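Local structure of membrane-bound protease PH1510 (6M4B) at residues Q18-S21 and Y22-D25; Q26-R29 and Y30-A34; G141-A144 and T145-E148; N176-L179 and K180-G184. The protein is a membrane-bound serine protease that cuts preferentially near hydrophobic or aromatic residues and degrades a stomatin homolog in vitro, this chain being its N-terminal protease domain. The protein carries 1 engineered substitution. All coordinates share one frame; numbering follows the deposited sequence.

Contact 1: residues Q18-S21 and Y22-D25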
loop_
_atom_site.group_PDB
_atom_site.type_symbol
_atom_site.label_atom_id
_atom_site.label_comp_id
_atom_site.label_asym_id
_atom_site.label_seq_id
_atom_site.Cartn_x
_atom_site.Cartn_y
_atom_site.Cartn_z
ATOM N N GLN A 18 -19.543 9.152 -4.103
ATOM C CA GLN A 18 -18.163 9.370 -4.472
ATOM C C GLN A 18 -17.243 9.036 -3.334
ATOM O O GLN A 18 -17.575 9.251 -2.203
ATOM C CB GLN A 18 -17.932 10.812 -4.938
ATOM C CG GLN A 18 -18.558 11.095 -6.293
ATOM C CD GLN A 18 -17.689 11.996 -7.149
ATOM O OE1 GLN A 18 -18.076 13.125 -7.468
ATOM N NE2 GLN A 18 -16.497 11.510 -7.515
ATOM N N ILE A 19 -16.074 8.498 -3.646
ATOM C CA ILE A 19 -15.081 8.272 -2.617
ATOM C C ILE A 19 -14.385 9.608 -2.325
ATOM O O ILE A 19 -13.845 10.249 -3.229
ATOM C CB ILE A 19 -14.024 7.242 -3.056
ATOM C CG1 ILE A 19 -14.670 5.910 -3.490
ATOM C CG2 ILE A 19 -13.013 7.036 -1.944
ATOM C CD1 ILE A 19 -15.590 5.266 -2.454
ATOM N N THR A 20 -14.407 10.012 -1.065
ATOM C CA THR A 20 -13.793 11.254 -0.609
ATOM C C THR A 20 -13.104 10.912 0.692
ATOM O O THR A 20 -13.277 9.789 1.194
ATOM C CB THR A 20 -14.852 12.348 -0.343
ATOM O OG1 THR A 20 -15.617 11.999 0.810
ATOM C CG2 THR A 20 -15.782 12.525 -1.526
ATOM N N SER A 21 -12.410 11.884 1.286
ATOM C CA SER A 21 -11.810 11.740 2.645
ATOM C C SER A 21 -12.851 11.357 3.683
ATOM O O SER A 21 -12.535 10.702 4.669
ATOM C CB SER A 21 -11.191 13.065 3.153
ATOM O OG SER A 21 -10.916 13.954 2.098
ATOM N N TYR A 22 -14.066 11.862 3.508
ATOM C CA TYR A 22 -15.145 11.556 4.418
ATOM C C TYR A 22 -15.491 10.068 4.299
ATOM O O TYR A 22 -15.691 9.405 5.322
ATOM C CB TYR A 22 -16.362 12.485 4.168
ATOM C CG TYR A 22 -17.524 12.168 5.078
ATOM C CD1 TYR A 22 -17.415 12.309 6.483
ATOM C CD2 TYR A 22 -18.727 11.676 4.552
ATOM C CE1 TYR A 22 -18.482 11.978 7.328
ATOM C CE2 TYR A 22 -19.798 11.353 5.387
ATOM C CZ TYR A 22 -19.673 11.504 6.765
ATOM O OH TYR A 22 -20.756 11.158 7.544
ATOM N N THR A 23 -15.516 9.530 3.072
ATOM C CA THR A 23 -15.628 8.051 2.864
ATOM C C THR A 23 -14.550 7.279 3.609
ATOM O O THR A 23 -14.854 6.316 4.295
ATOM C CB THR A 23 -15.553 7.654 1.397
ATOM O OG1 THR A 23 -16.219 8.634 0.595
ATOM C CG2 THR A 23 -16.188 6.296 1.181
ATOM N N TYR A 24 -13.318 7.765 3.612
ATOM C CA TYR A 24 -12.329 7.155 4.512
ATOM C C TYR A 24 -12.871 7.076 5.922
ATOM O O TYR A 24 -12.866 6.003 6.496
ATOM C CB TYR A 24 -10.921 7.819 4.514
ATOM C CG TYR A 24 -10.028 7.199 5.577
ATOM C CD1 TYR A 24 -9.405 5.976 5.378
ATOM C CD2 TYR A 24 -9.859 7.811 6.828
ATOM C CE1 TYR A 24 -8.616 5.389 6.384
ATOM C CE2 TYR A 24 -9.074 7.236 7.830
ATOM C CZ TYR A 24 -8.449 6.027 7.609
ATOM O OH TYR A 24 -7.679 5.457 8.632
ATOM N N ASP A 25 -13.310 8.210 6.498
ATOM C CA ASP A 25 -13.776 8.250 7.932
ATOM C C ASP A 25 -14.936 7.260 8.180
ATOM O O ASP A 25 -14.976 6.615 9.226
ATOM C CB ASP A 25 -14.239 9.648 8.392
ATOM C CG ASP A 25 -13.140 10.677 8.394
ATOM O OD1 ASP A 25 -11.977 10.377 8.717
ATOM O OD2 ASP A 25 -13.460 11.831 8.082
#
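Thr20 and Thr23 exchange hydrogen bonds between side chain and backbone, the reciprocal pattern of a capping box. The stronger half is Thr20 N to Thr23 OG1, 2.8 Å long and fairly straight at 161°. In return Thr20, at the N-cap position, offers OG1 to the first turn. That oxygen sits between its own backbone N and carbonyl carbon (chi1 70°), which turns it back toward the amides of the turn, yet both bonds it accepts are weak: Tyr22 N comes to Thr20 OG1 at 3.1 Å with a bent N-H, and Thr23 N reaches the same oxygen, straighter but longer, at 3.4 Å. Two amides at the helix start are thus held by one hydroxyl, loosely.

Backbone bonds take over directly behind the cap. Tyr24 N donates to Thr20 O over 3.2 Å, and Asp25 N follows with a bond to Ser21 O.

The other branch of Thr23 makes an apolar contact: its methyl CG2 meets Ile19 CD1 at 3.8 Å, the two side chains crossing at about a right angle.

The cap closes the turn from strand 9-16 into helix 21-36. Ile19 is buried against Ala55 and Ile59 of helix 53-64 and shares backbone hydrogen bonds with Gly50 and Arg52, while Tyr24 lies on Asn58 and Arg62 of that same helix.

Contact 2: residues Q26-R29 and Y30-A34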
loop_
_atom_site.group_PDB
_atom_site.type_symbol
_atom_site.label_atom_id
_atom_site.label_comp_id
_atom_site.label_asym_id
_atom_site.label_seq_id
_atom_site.Cartn_x
_atom_site.Cartn_y
_atom_site.Cartn_z
ATOM N N GLN A 26 -15.821 7.115 7.192
ATOM C CA GLN A 26 -16.897 6.123 7.258
ATOM C C GLN A 26 -16.342 4.681 7.384
ATOM O O GLN A 26 -16.678 4.001 8.340
ATOM C CB GLN A 26 -17.818 6.220 6.065
ATOM C CG GLN A 26 -18.548 7.557 5.940
ATOM C CD GLN A 26 -19.446 7.579 4.720
ATOM O OE1 GLN A 26 -19.095 8.136 3.671
ATOM N NE2 GLN A 26 -20.577 6.886 4.817
ATOM N N PHE A 27 -15.464 4.253 6.462
ATOM C CA PHE A 27 -14.780 2.938 6.570
ATOM C C PHE A 27 -14.032 2.831 7.862
ATOM O O PHE A 27 -14.050 1.772 8.515
ATOM C CB PHE A 27 -13.763 2.693 5.429
ATOM C CG PHE A 27 -14.359 2.208 4.136
ATOM C CD1 PHE A 27 -14.421 0.860 3.857
ATOM C CD2 PHE A 27 -14.790 3.082 3.176
ATOM C CE1 PHE A 27 -14.910 0.398 2.643
ATOM C CE2 PHE A 27 -15.297 2.628 1.961
ATOM C CZ PHE A 27 -15.343 1.277 1.694
ATOM N N ASP A 28 -13.328 3.893 8.251
ATOM C CA ASP A 28 -12.579 3.803 9.531
ATOM C C ASP A 28 -13.528 3.526 10.722
ATOM O O ASP A 28 -13.235 2.676 11.592
ATOM C CB ASP A 28 -11.762 5.065 9.799
ATOM C CG ASP A 28 -10.885 4.963 11.030
ATOM O OD1 ASP A 28 -10.390 3.877 11.381
ATOM O OD2 ASP A 28 -10.656 6.014 11.679
ATOM N N ARG A 29 -14.648 4.243 10.752
ATOM C CA ARG A 29 -15.573 4.141 11.890
ATOM C C ARG A 29 -16.217 2.758 11.912
ATOM O O ARG A 29 -16.138 2.070 12.937
ATOM C CB ARG A 29 -16.646 5.257 11.837
ATOM C CG ARG A 29 -17.640 5.274 13.001
ATOM C CD ARG A 29 -18.641 6.474 12.913
ATOM N NE ARG A 29 -19.889 6.160 13.636
ATOM C CZ ARG A 29 -20.953 5.522 13.128
ATOM N NH1 ARG A 29 -22.016 5.307 13.903
ATOM N NH2 ARG A 29 -20.978 5.092 11.867
ATOM N N TYR A 30 -16.805 2.352 10.779
ATOM C CA TYR A 30 -17.487 1.056 10.673
ATOM C C TYR A 30 -16.542 -0.128 10.990
ATOM O O TYR A 30 -16.889 -1.063 11.706
ATOM C CB TYR A 30 -18.066 0.864 9.273
ATOM C CG TYR A 30 -19.233 1.751 8.892
ATOM C CD1 TYR A 30 -20.289 1.979 9.773
ATOM C CD2 TYR A 30 -19.314 2.325 7.618
ATOM C CE1 TYR A 30 -21.379 2.773 9.407
ATOM C CE2 TYR A 30 -20.397 3.114 7.238
ATOM C CZ TYR A 30 -21.431 3.344 8.145
ATOM O OH TYR A 30 -22.521 4.125 7.792
ATOM N N ILE A 31 -15.336 -0.089 10.459
ATOM C CA ILE A 31 -14.390 -1.181 10.700
ATOM C C ILE A 31 -13.938 -1.158 12.158
ATOM O O ILE A 31 -13.785 -2.211 12.781
ATOM C CB ILE A 31 -13.192 -1.123 9.715
ATOM C CG1 ILE A 31 -13.670 -1.345 8.284
ATOM C CG2 ILE A 31 -12.138 -2.167 10.059
ATOM C CD1 ILE A 31 -12.669 -0.971 7.204
ATOM N N THR A 32 -13.708 0.034 12.714
ATOM C CA THR A 32 -13.243 0.122 14.121
ATOM C C THR A 32 -14.286 -0.481 15.064
ATOM O O THR A 32 -13.968 -1.318 15.933
ATOM C CB THR A 32 -12.904 1.574 14.562
ATOM O OG1 THR A 32 -11.954 2.134 13.649
ATOM C CG2 THR A 32 -12.281 1.562 15.942
ATOM N N ILE A 33 -15.534 -0.118 14.839
ATOM C CA ILE A 33 -16.633 -0.679 15.626
ATOM C C ILE A 33 -16.612 -2.208 15.582
ATOM O O ILE A 33 -16.557 -2.866 16.611
ATOM C CB ILE A 33 -18.000 -0.139 15.155
ATOM C CG1 ILE A 33 -18.130 1.333 15.539
ATOM C CG2 ILE A 33 -19.133 -0.934 15.804
ATOM C CD1 ILE A 33 -19.283 2.066 14.869
ATOM N N ALA A 34 -16.612 -2.764 14.374
ATOM C CA ALA A 34 -16.622 -4.202 14.206
ATOM C C ALA A 34 -15.411 -4.880 14.843
ATOM O O ALA A 34 -15.541 -5.980 15.375
ATOM C CB ALA A 34 -16.693 -4.542 12.722
#
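Arg29 and Tyr30 leave the helix with different first torsions and still meet: the arginine CG is anti to its backbone N (chi1 -178°), whereas the tyrosine CG is anti to its carbonyl carbon (chi1 -69°). The arginine chain runs out extended to NE and brings NH2 to within 3.4 Å of Tyr30 CE1. The ring carbon stands at the edge of the guanidinium, and the two planes are 65° apart. One guanidinium face carries Ile33 CD1, 4.2 Å above its plane and over its centre. Across the tyrosine ring from CE1, CD2 lies 3.2 Å from Gln26 O, the carbonyl that also accepts the bond from Tyr30 N. The ring packs on Ala13 and Ile15 of strand 9-16 and on Ile42 of strand 41-47. Cut back to an alanine here, the helix would probably lose that packing and leave the guanidinium without the ring at its edge.

Asp28 O takes two donors from Thr32, N at 2.9 Å and OG1 at 2.5 Å, the latter doubtfully short. Arg62 of helix 53-64 ties this face down, forming a salt bridge with Asp28 OD1 and a hydrogen bond with Thr32 OG1. On the buried side Ile31 CD1 touches the edge of the Phe27 ring, 4.2 Å from Phe27 CD1. Helix 21-36 connects strands 9-16 and 41-47 in a beta-alpha-beta crossover, a repeating element of the ClpP/crotonase fold.

Contact 3: residues G141-A144 and T145-E148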
loop_
_atom_site.group_PDB
_atom_site.type_symbol
_atom_site.label_atom_id
_atom_site.label_comp_id
_atom_site.label_asym_id
_atom_site.label_seq_id
_atom_site.Cartn_x
_atom_site.Cartn_y
_atom_site.Cartn_z
ATOM N N GLY A 141 -4.417 -13.184 -4.718
ATOM C CA GLY A 141 -4.629 -14.354 -5.576
ATOM C C GLY A 141 -5.670 -14.125 -6.662
ATOM O O GLY A 141 -6.132 -15.045 -7.244
ATOM N N ARG A 142 -5.993 -12.886 -6.986
ATOM C CA ARG A 142 -6.973 -12.583 -7.976
ATOM C C ARG A 142 -6.296 -12.281 -9.325
ATOM O O ARG A 142 -5.107 -12.088 -9.405
ATOM C CB ARG A 142 -7.829 -11.391 -7.491
ATOM C CG ARG A 142 -8.724 -11.751 -6.292
ATOM C CD ARG A 142 -9.381 -10.517 -5.713
ATOM N NE ARG A 142 -10.147 -10.869 -4.550
ATOM C CZ ARG A 142 -10.098 -10.302 -3.344
ATOM N NH1 ARG A 142 -9.284 -9.297 -3.048
ATOM N NH2 ARG A 142 -10.912 -10.758 -2.407
ATOM N N ASN A 143 -7.072 -12.216 -10.384
ATOM C CA ASN A 143 -6.504 -12.111 -11.743
ATOM C C ASN A 143 -5.862 -10.702 -12.062
ATOM O O ASN A 143 -6.542 -9.731 -12.226
ATOM C CB ASN A 143 -7.614 -12.476 -12.738
ATOM C CG ASN A 143 -7.090 -12.668 -14.138
ATOM O OD1 ASN A 143 -6.180 -11.959 -14.544
ATOM N ND2 ASN A 143 -7.759 -13.502 -14.925
ATOM N N ALA A 144 -4.552 -10.640 -12.066
ATOM C CA ALA A 144 -3.817 -9.389 -12.279
ATOM C C ALA A 144 -3.809 -8.915 -13.752
ATOM O O ALA A 144 -3.768 -7.719 -13.995
ATOM C CB ALA A 144 -2.387 -9.561 -11.792
ATOM N N THR A 145 -3.940 -9.842 -14.708
ATOM C CA THR A 145 -4.115 -9.502 -16.104
ATOM C C THR A 145 -5.417 -8.736 -16.297
ATOM O O THR A 145 -5.422 -7.630 -16.868
ATOM C CB THR A 145 -4.123 -10.778 -16.954
ATOM O OG1 THR A 145 -2.868 -11.417 -16.828
ATOM C CG2 THR A 145 -4.410 -10.508 -18.431
ATOM N N ILE A 146 -6.514 -9.283 -15.765
ATOM C CA ILE A 146 -7.814 -8.603 -15.827
ATOM C C ILE A 146 -7.770 -7.304 -15.077
ATOM O O ILE A 146 -8.291 -6.303 -15.572
ATOM C CB ILE A 146 -8.979 -9.463 -15.260
ATOM C CG1 ILE A 146 -9.260 -10.628 -16.216
ATOM C CG2 ILE A 146 -10.252 -8.635 -15.062
ATOM C CD1 ILE A 146 -9.818 -10.236 -17.573
ATOM N N ALA A 147 -7.157 -7.305 -13.903
ATOM C CA ALA A 147 -7.053 -6.061 -13.119
ATOM C C ALA A 147 -6.364 -4.953 -13.925
ATOM O O ALA A 147 -6.796 -3.806 -13.908
ATOM C CB ALA A 147 -6.330 -6.288 -11.794
ATOM N N GLU A 148 -5.291 -5.307 -14.613
ATOM C CA GLU A 148 -4.578 -4.358 -15.488
ATOM C C GLU A 148 -5.523 -3.858 -16.588
ATOM O O GLU A 148 -5.638 -2.667 -16.806
ATOM C CB GLU A 148 -3.329 -5.003 -16.109
ATOM C CG GLU A 148 -2.578 -4.035 -17.021
ATOM C CD GLU A 148 -1.238 -4.554 -17.566
ATOM O OE1 GLU A 148 -0.735 -3.944 -18.510
ATOM O OE2 GLU A 148 -0.693 -5.560 -17.117
#
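The carboxamide of Asn143 turns one face to Ile146. Over that face lies Ile146 CG1, 3.6 Å from Asn143 CG and 3.5 Å from Asn143 ND2. From the same side Ile146 N donates to Asn143 OD1 across 3.0 Å; the N-H points at the oxygen almost perfectly, at 175°, but the donor stands 55° out of the amide plane and so misses the lone-pair directions. The other end of the group is fixed too, since ND2 donates a hydrogen bond to Tyr165 O. With CG anti to the backbone N (chi1 -169°), the side chain curls forward over the helix start. A leucine in its place would probably leave Ile146 N without its cap and Tyr165 O without its donor.

Asn143 is the N-cap of helix 144-152, and two residues earlier Gly141, with positive phi, closes helix 123-139 in a Schellman motif, so one helix ends and the next begins within a very short turn.

The backbone continues the helix with Ala147 N bonded to Asn143 O at 3.0 Å and Glu148 N to Ala144 O at 2.9 Å. Ala144 and Ala147 both pack on Ala137 of the preceding helix, and Glu148 OE2 reaches back to it in a salt bridge with Lys134 NZ.

Contact 4: residues N176-L179 and K180-G184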
loop_
_atom_site.group_PDB
_atom_site.type_symbol
_atom_site.label_atom_id
_atom_site.label_comp_id
_atom_site.label_asym_id
_atom_site.label_seq_id
_atom_site.Cartn_x
_atom_site.Cartn_y
_atom_site.Cartn_z
ATOM N N ASN A 176 -27.968 -13.064 3.096
ATOM C CA ASN A 176 -28.077 -14.470 3.483
ATOM C C ASN A 176 -27.384 -15.438 2.473
ATOM O O ASN A 176 -26.665 -16.364 2.880
ATOM C CB ASN A 176 -29.565 -14.794 3.642
ATOM C CG ASN A 176 -29.830 -16.038 4.484
ATOM O OD1 ASN A 176 -30.082 -15.977 5.728
ATOM N ND2 ASN A 176 -29.794 -17.185 3.810
ATOM N N GLU A 177 -27.575 -15.213 1.165
ATOM C CA GLU A 177 -26.863 -16.021 0.163
ATOM C C GLU A 177 -25.331 -15.731 0.244
ATOM O O GLU A 177 -24.533 -16.637 0.094
ATOM C CB GLU A 177 -27.439 -15.848 -1.261
ATOM C CG GLU A 177 -27.006 -16.996 -2.169
ATOM C CD GLU A 177 -27.506 -16.948 -3.645
ATOM O OE1 GLU A 177 -27.514 -15.900 -4.336
ATOM O OE2 GLU A 177 -27.828 -18.038 -4.159
ATOM N N LEU A 178 -24.935 -14.487 0.527
ATOM C CA LEU A 178 -23.497 -14.138 0.663
ATOM C C LEU A 178 -22.835 -14.945 1.808
ATOM O O LEU A 178 -21.839 -15.683 1.583
ATOM C CB LEU A 178 -23.298 -12.620 0.839
ATOM C CG LEU A 178 -21.865 -12.043 0.966
ATOM C CD1 LEU A 178 -21.868 -10.555 0.735
ATOM C CD2 LEU A 178 -21.282 -12.274 2.353
ATOM N N LEU A 179 -23.489 -14.911 2.961
ATOM C CA LEU A 179 -23.103 -15.725 4.132
ATOM C C LEU A 179 -23.021 -17.186 3.824
ATOM O O LEU A 179 -22.007 -17.817 4.106
ATOM C CB LEU A 179 -24.042 -15.496 5.310
ATOM C CG LEU A 179 -23.989 -14.055 5.873
ATOM C CD1 LEU A 179 -25.124 -13.867 6.899
ATOM C CD2 LEU A 179 -22.647 -13.684 6.484
ATOM N N LYS A 180 -24.023 -17.714 3.144
ATOM C CA LYS A 180 -24.038 -19.138 2.812
ATOM C C LYS A 180 -22.886 -19.554 1.903
ATOM O O LYS A 180 -22.196 -20.530 2.165
ATOM C CB LYS A 180 -25.394 -19.463 2.196
ATOM C CG LYS A 180 -25.712 -20.915 1.885
ATOM C CD LYS A 180 -27.112 -20.984 1.231
ATOM C CE LYS A 180 -27.209 -21.948 0.043
ATOM N NZ LYS A 180 -27.542 -23.339 0.454
ATOM N N LYS A 181 -22.679 -18.850 0.799
ATOM C CA LYS A 181 -21.588 -19.227 -0.156
ATOM C C LYS A 181 -20.188 -18.859 0.337
ATOM O O LYS A 181 -19.194 -19.448 -0.128
ATOM C CB LYS A 181 -21.815 -18.545 -1.499
ATOM C CG LYS A 181 -23.047 -19.053 -2.240
ATOM C CD LYS A 181 -23.438 -18.112 -3.369
ATOM C CE LYS A 181 -24.201 -18.825 -4.471
ATOM N NZ LYS A 181 -24.155 -18.047 -5.734
ATOM N N SER A 182 -20.105 -17.861 1.223
ATOM C CA SER A 182 -18.813 -17.414 1.753
ATOM C C SER A 182 -18.350 -18.310 2.894
ATOM O O SER A 182 -17.145 -18.330 3.239
ATOM C CB SER A 182 -18.862 -15.975 2.224
ATOM O OG SER A 182 -19.043 -15.102 1.126
ATOM N N ASN A 183 -19.293 -19.039 3.496
ATOM C CA ASN A 183 -18.988 -19.853 4.682
ATOM C C ASN A 183 -17.968 -20.909 4.360
ATOM O O ASN A 183 -18.151 -21.635 3.417
ATOM C CB ASN A 183 -20.273 -20.542 5.166
ATOM C CG ASN A 183 -20.085 -21.280 6.459
ATOM O OD1 ASN A 183 -19.226 -20.946 7.267
ATOM N ND2 ASN A 183 -20.935 -22.223 6.695
ATOM N N GLY A 184 -16.906 -20.998 5.139
ATOM C CA GLY A 184 -15.799 -21.949 4.904
ATOM C C GLY A 184 -14.704 -21.509 3.920
ATOM O O GLY A 184 -13.753 -22.260 3.703
#
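Lys181 lies back over Glu177, one turn earlier on helix 175-182, and meets it along its length. Its CB and CG are each 3.7 Å from Glu177 O, the carbonyl that also accepts the bond from Lys181 N. With CG anti to the carbonyl carbon (chi1 -67°), the extended chain heads back toward the start of the helix. CD passes Glu177 CG at 3.9 Å, and CE reaches Glu177 OE2 at 3.7 Å. NZ then stops 4.0 Å from Glu177 OE2, a long salt bridge. The ammonium has a closer commitment in a hydrogen bond to Val171 O, and Glu177 OE2 is paired with Arg173 NH2.

Ser182 doubles its grip on Leu178 O. The amide N approaches at 2.8 Å, nearly along the C=O axis, while OG donates from 2.9 Å and 46° above the carbonyl plane. Asn183 N makes a weak bond to Leu179 O, and Asn183 then leaves helical geometry, its side-chain OD1 accepting from Phe200 N and ND2 bonded to Thr201 OG1.

A buried serine hydroxyl is therefore satisfied by its own helix. Glu177, set between Lys181 and Arg173, probably owes more charge balance to the arginine than to the distant ammonium.

In the fold
Contacts 1 and 2 run on from one another along helix 21-36, their centres 12 Å apart: the first starts the helix and the second carries it on through 26-34. Contact 1 is closest to the catalytic machinery, with the Gln18 side chain about 4 Å from substrate-binding Gly51 and that of Ile19 about 8 Å from Ala83, the engineered replacement of the nucleophile. Contact 3 lies on the opposite side of the chain's centre, 25 Å from contact 1 between centres, yet Ala147 is about 8 Å from Cys106 of the second substrate-binding segment, side chain to side chain. Contact 4, away from these sites, packs beside strand 94-97; its nearest atoms are about 10 Å from contact 3.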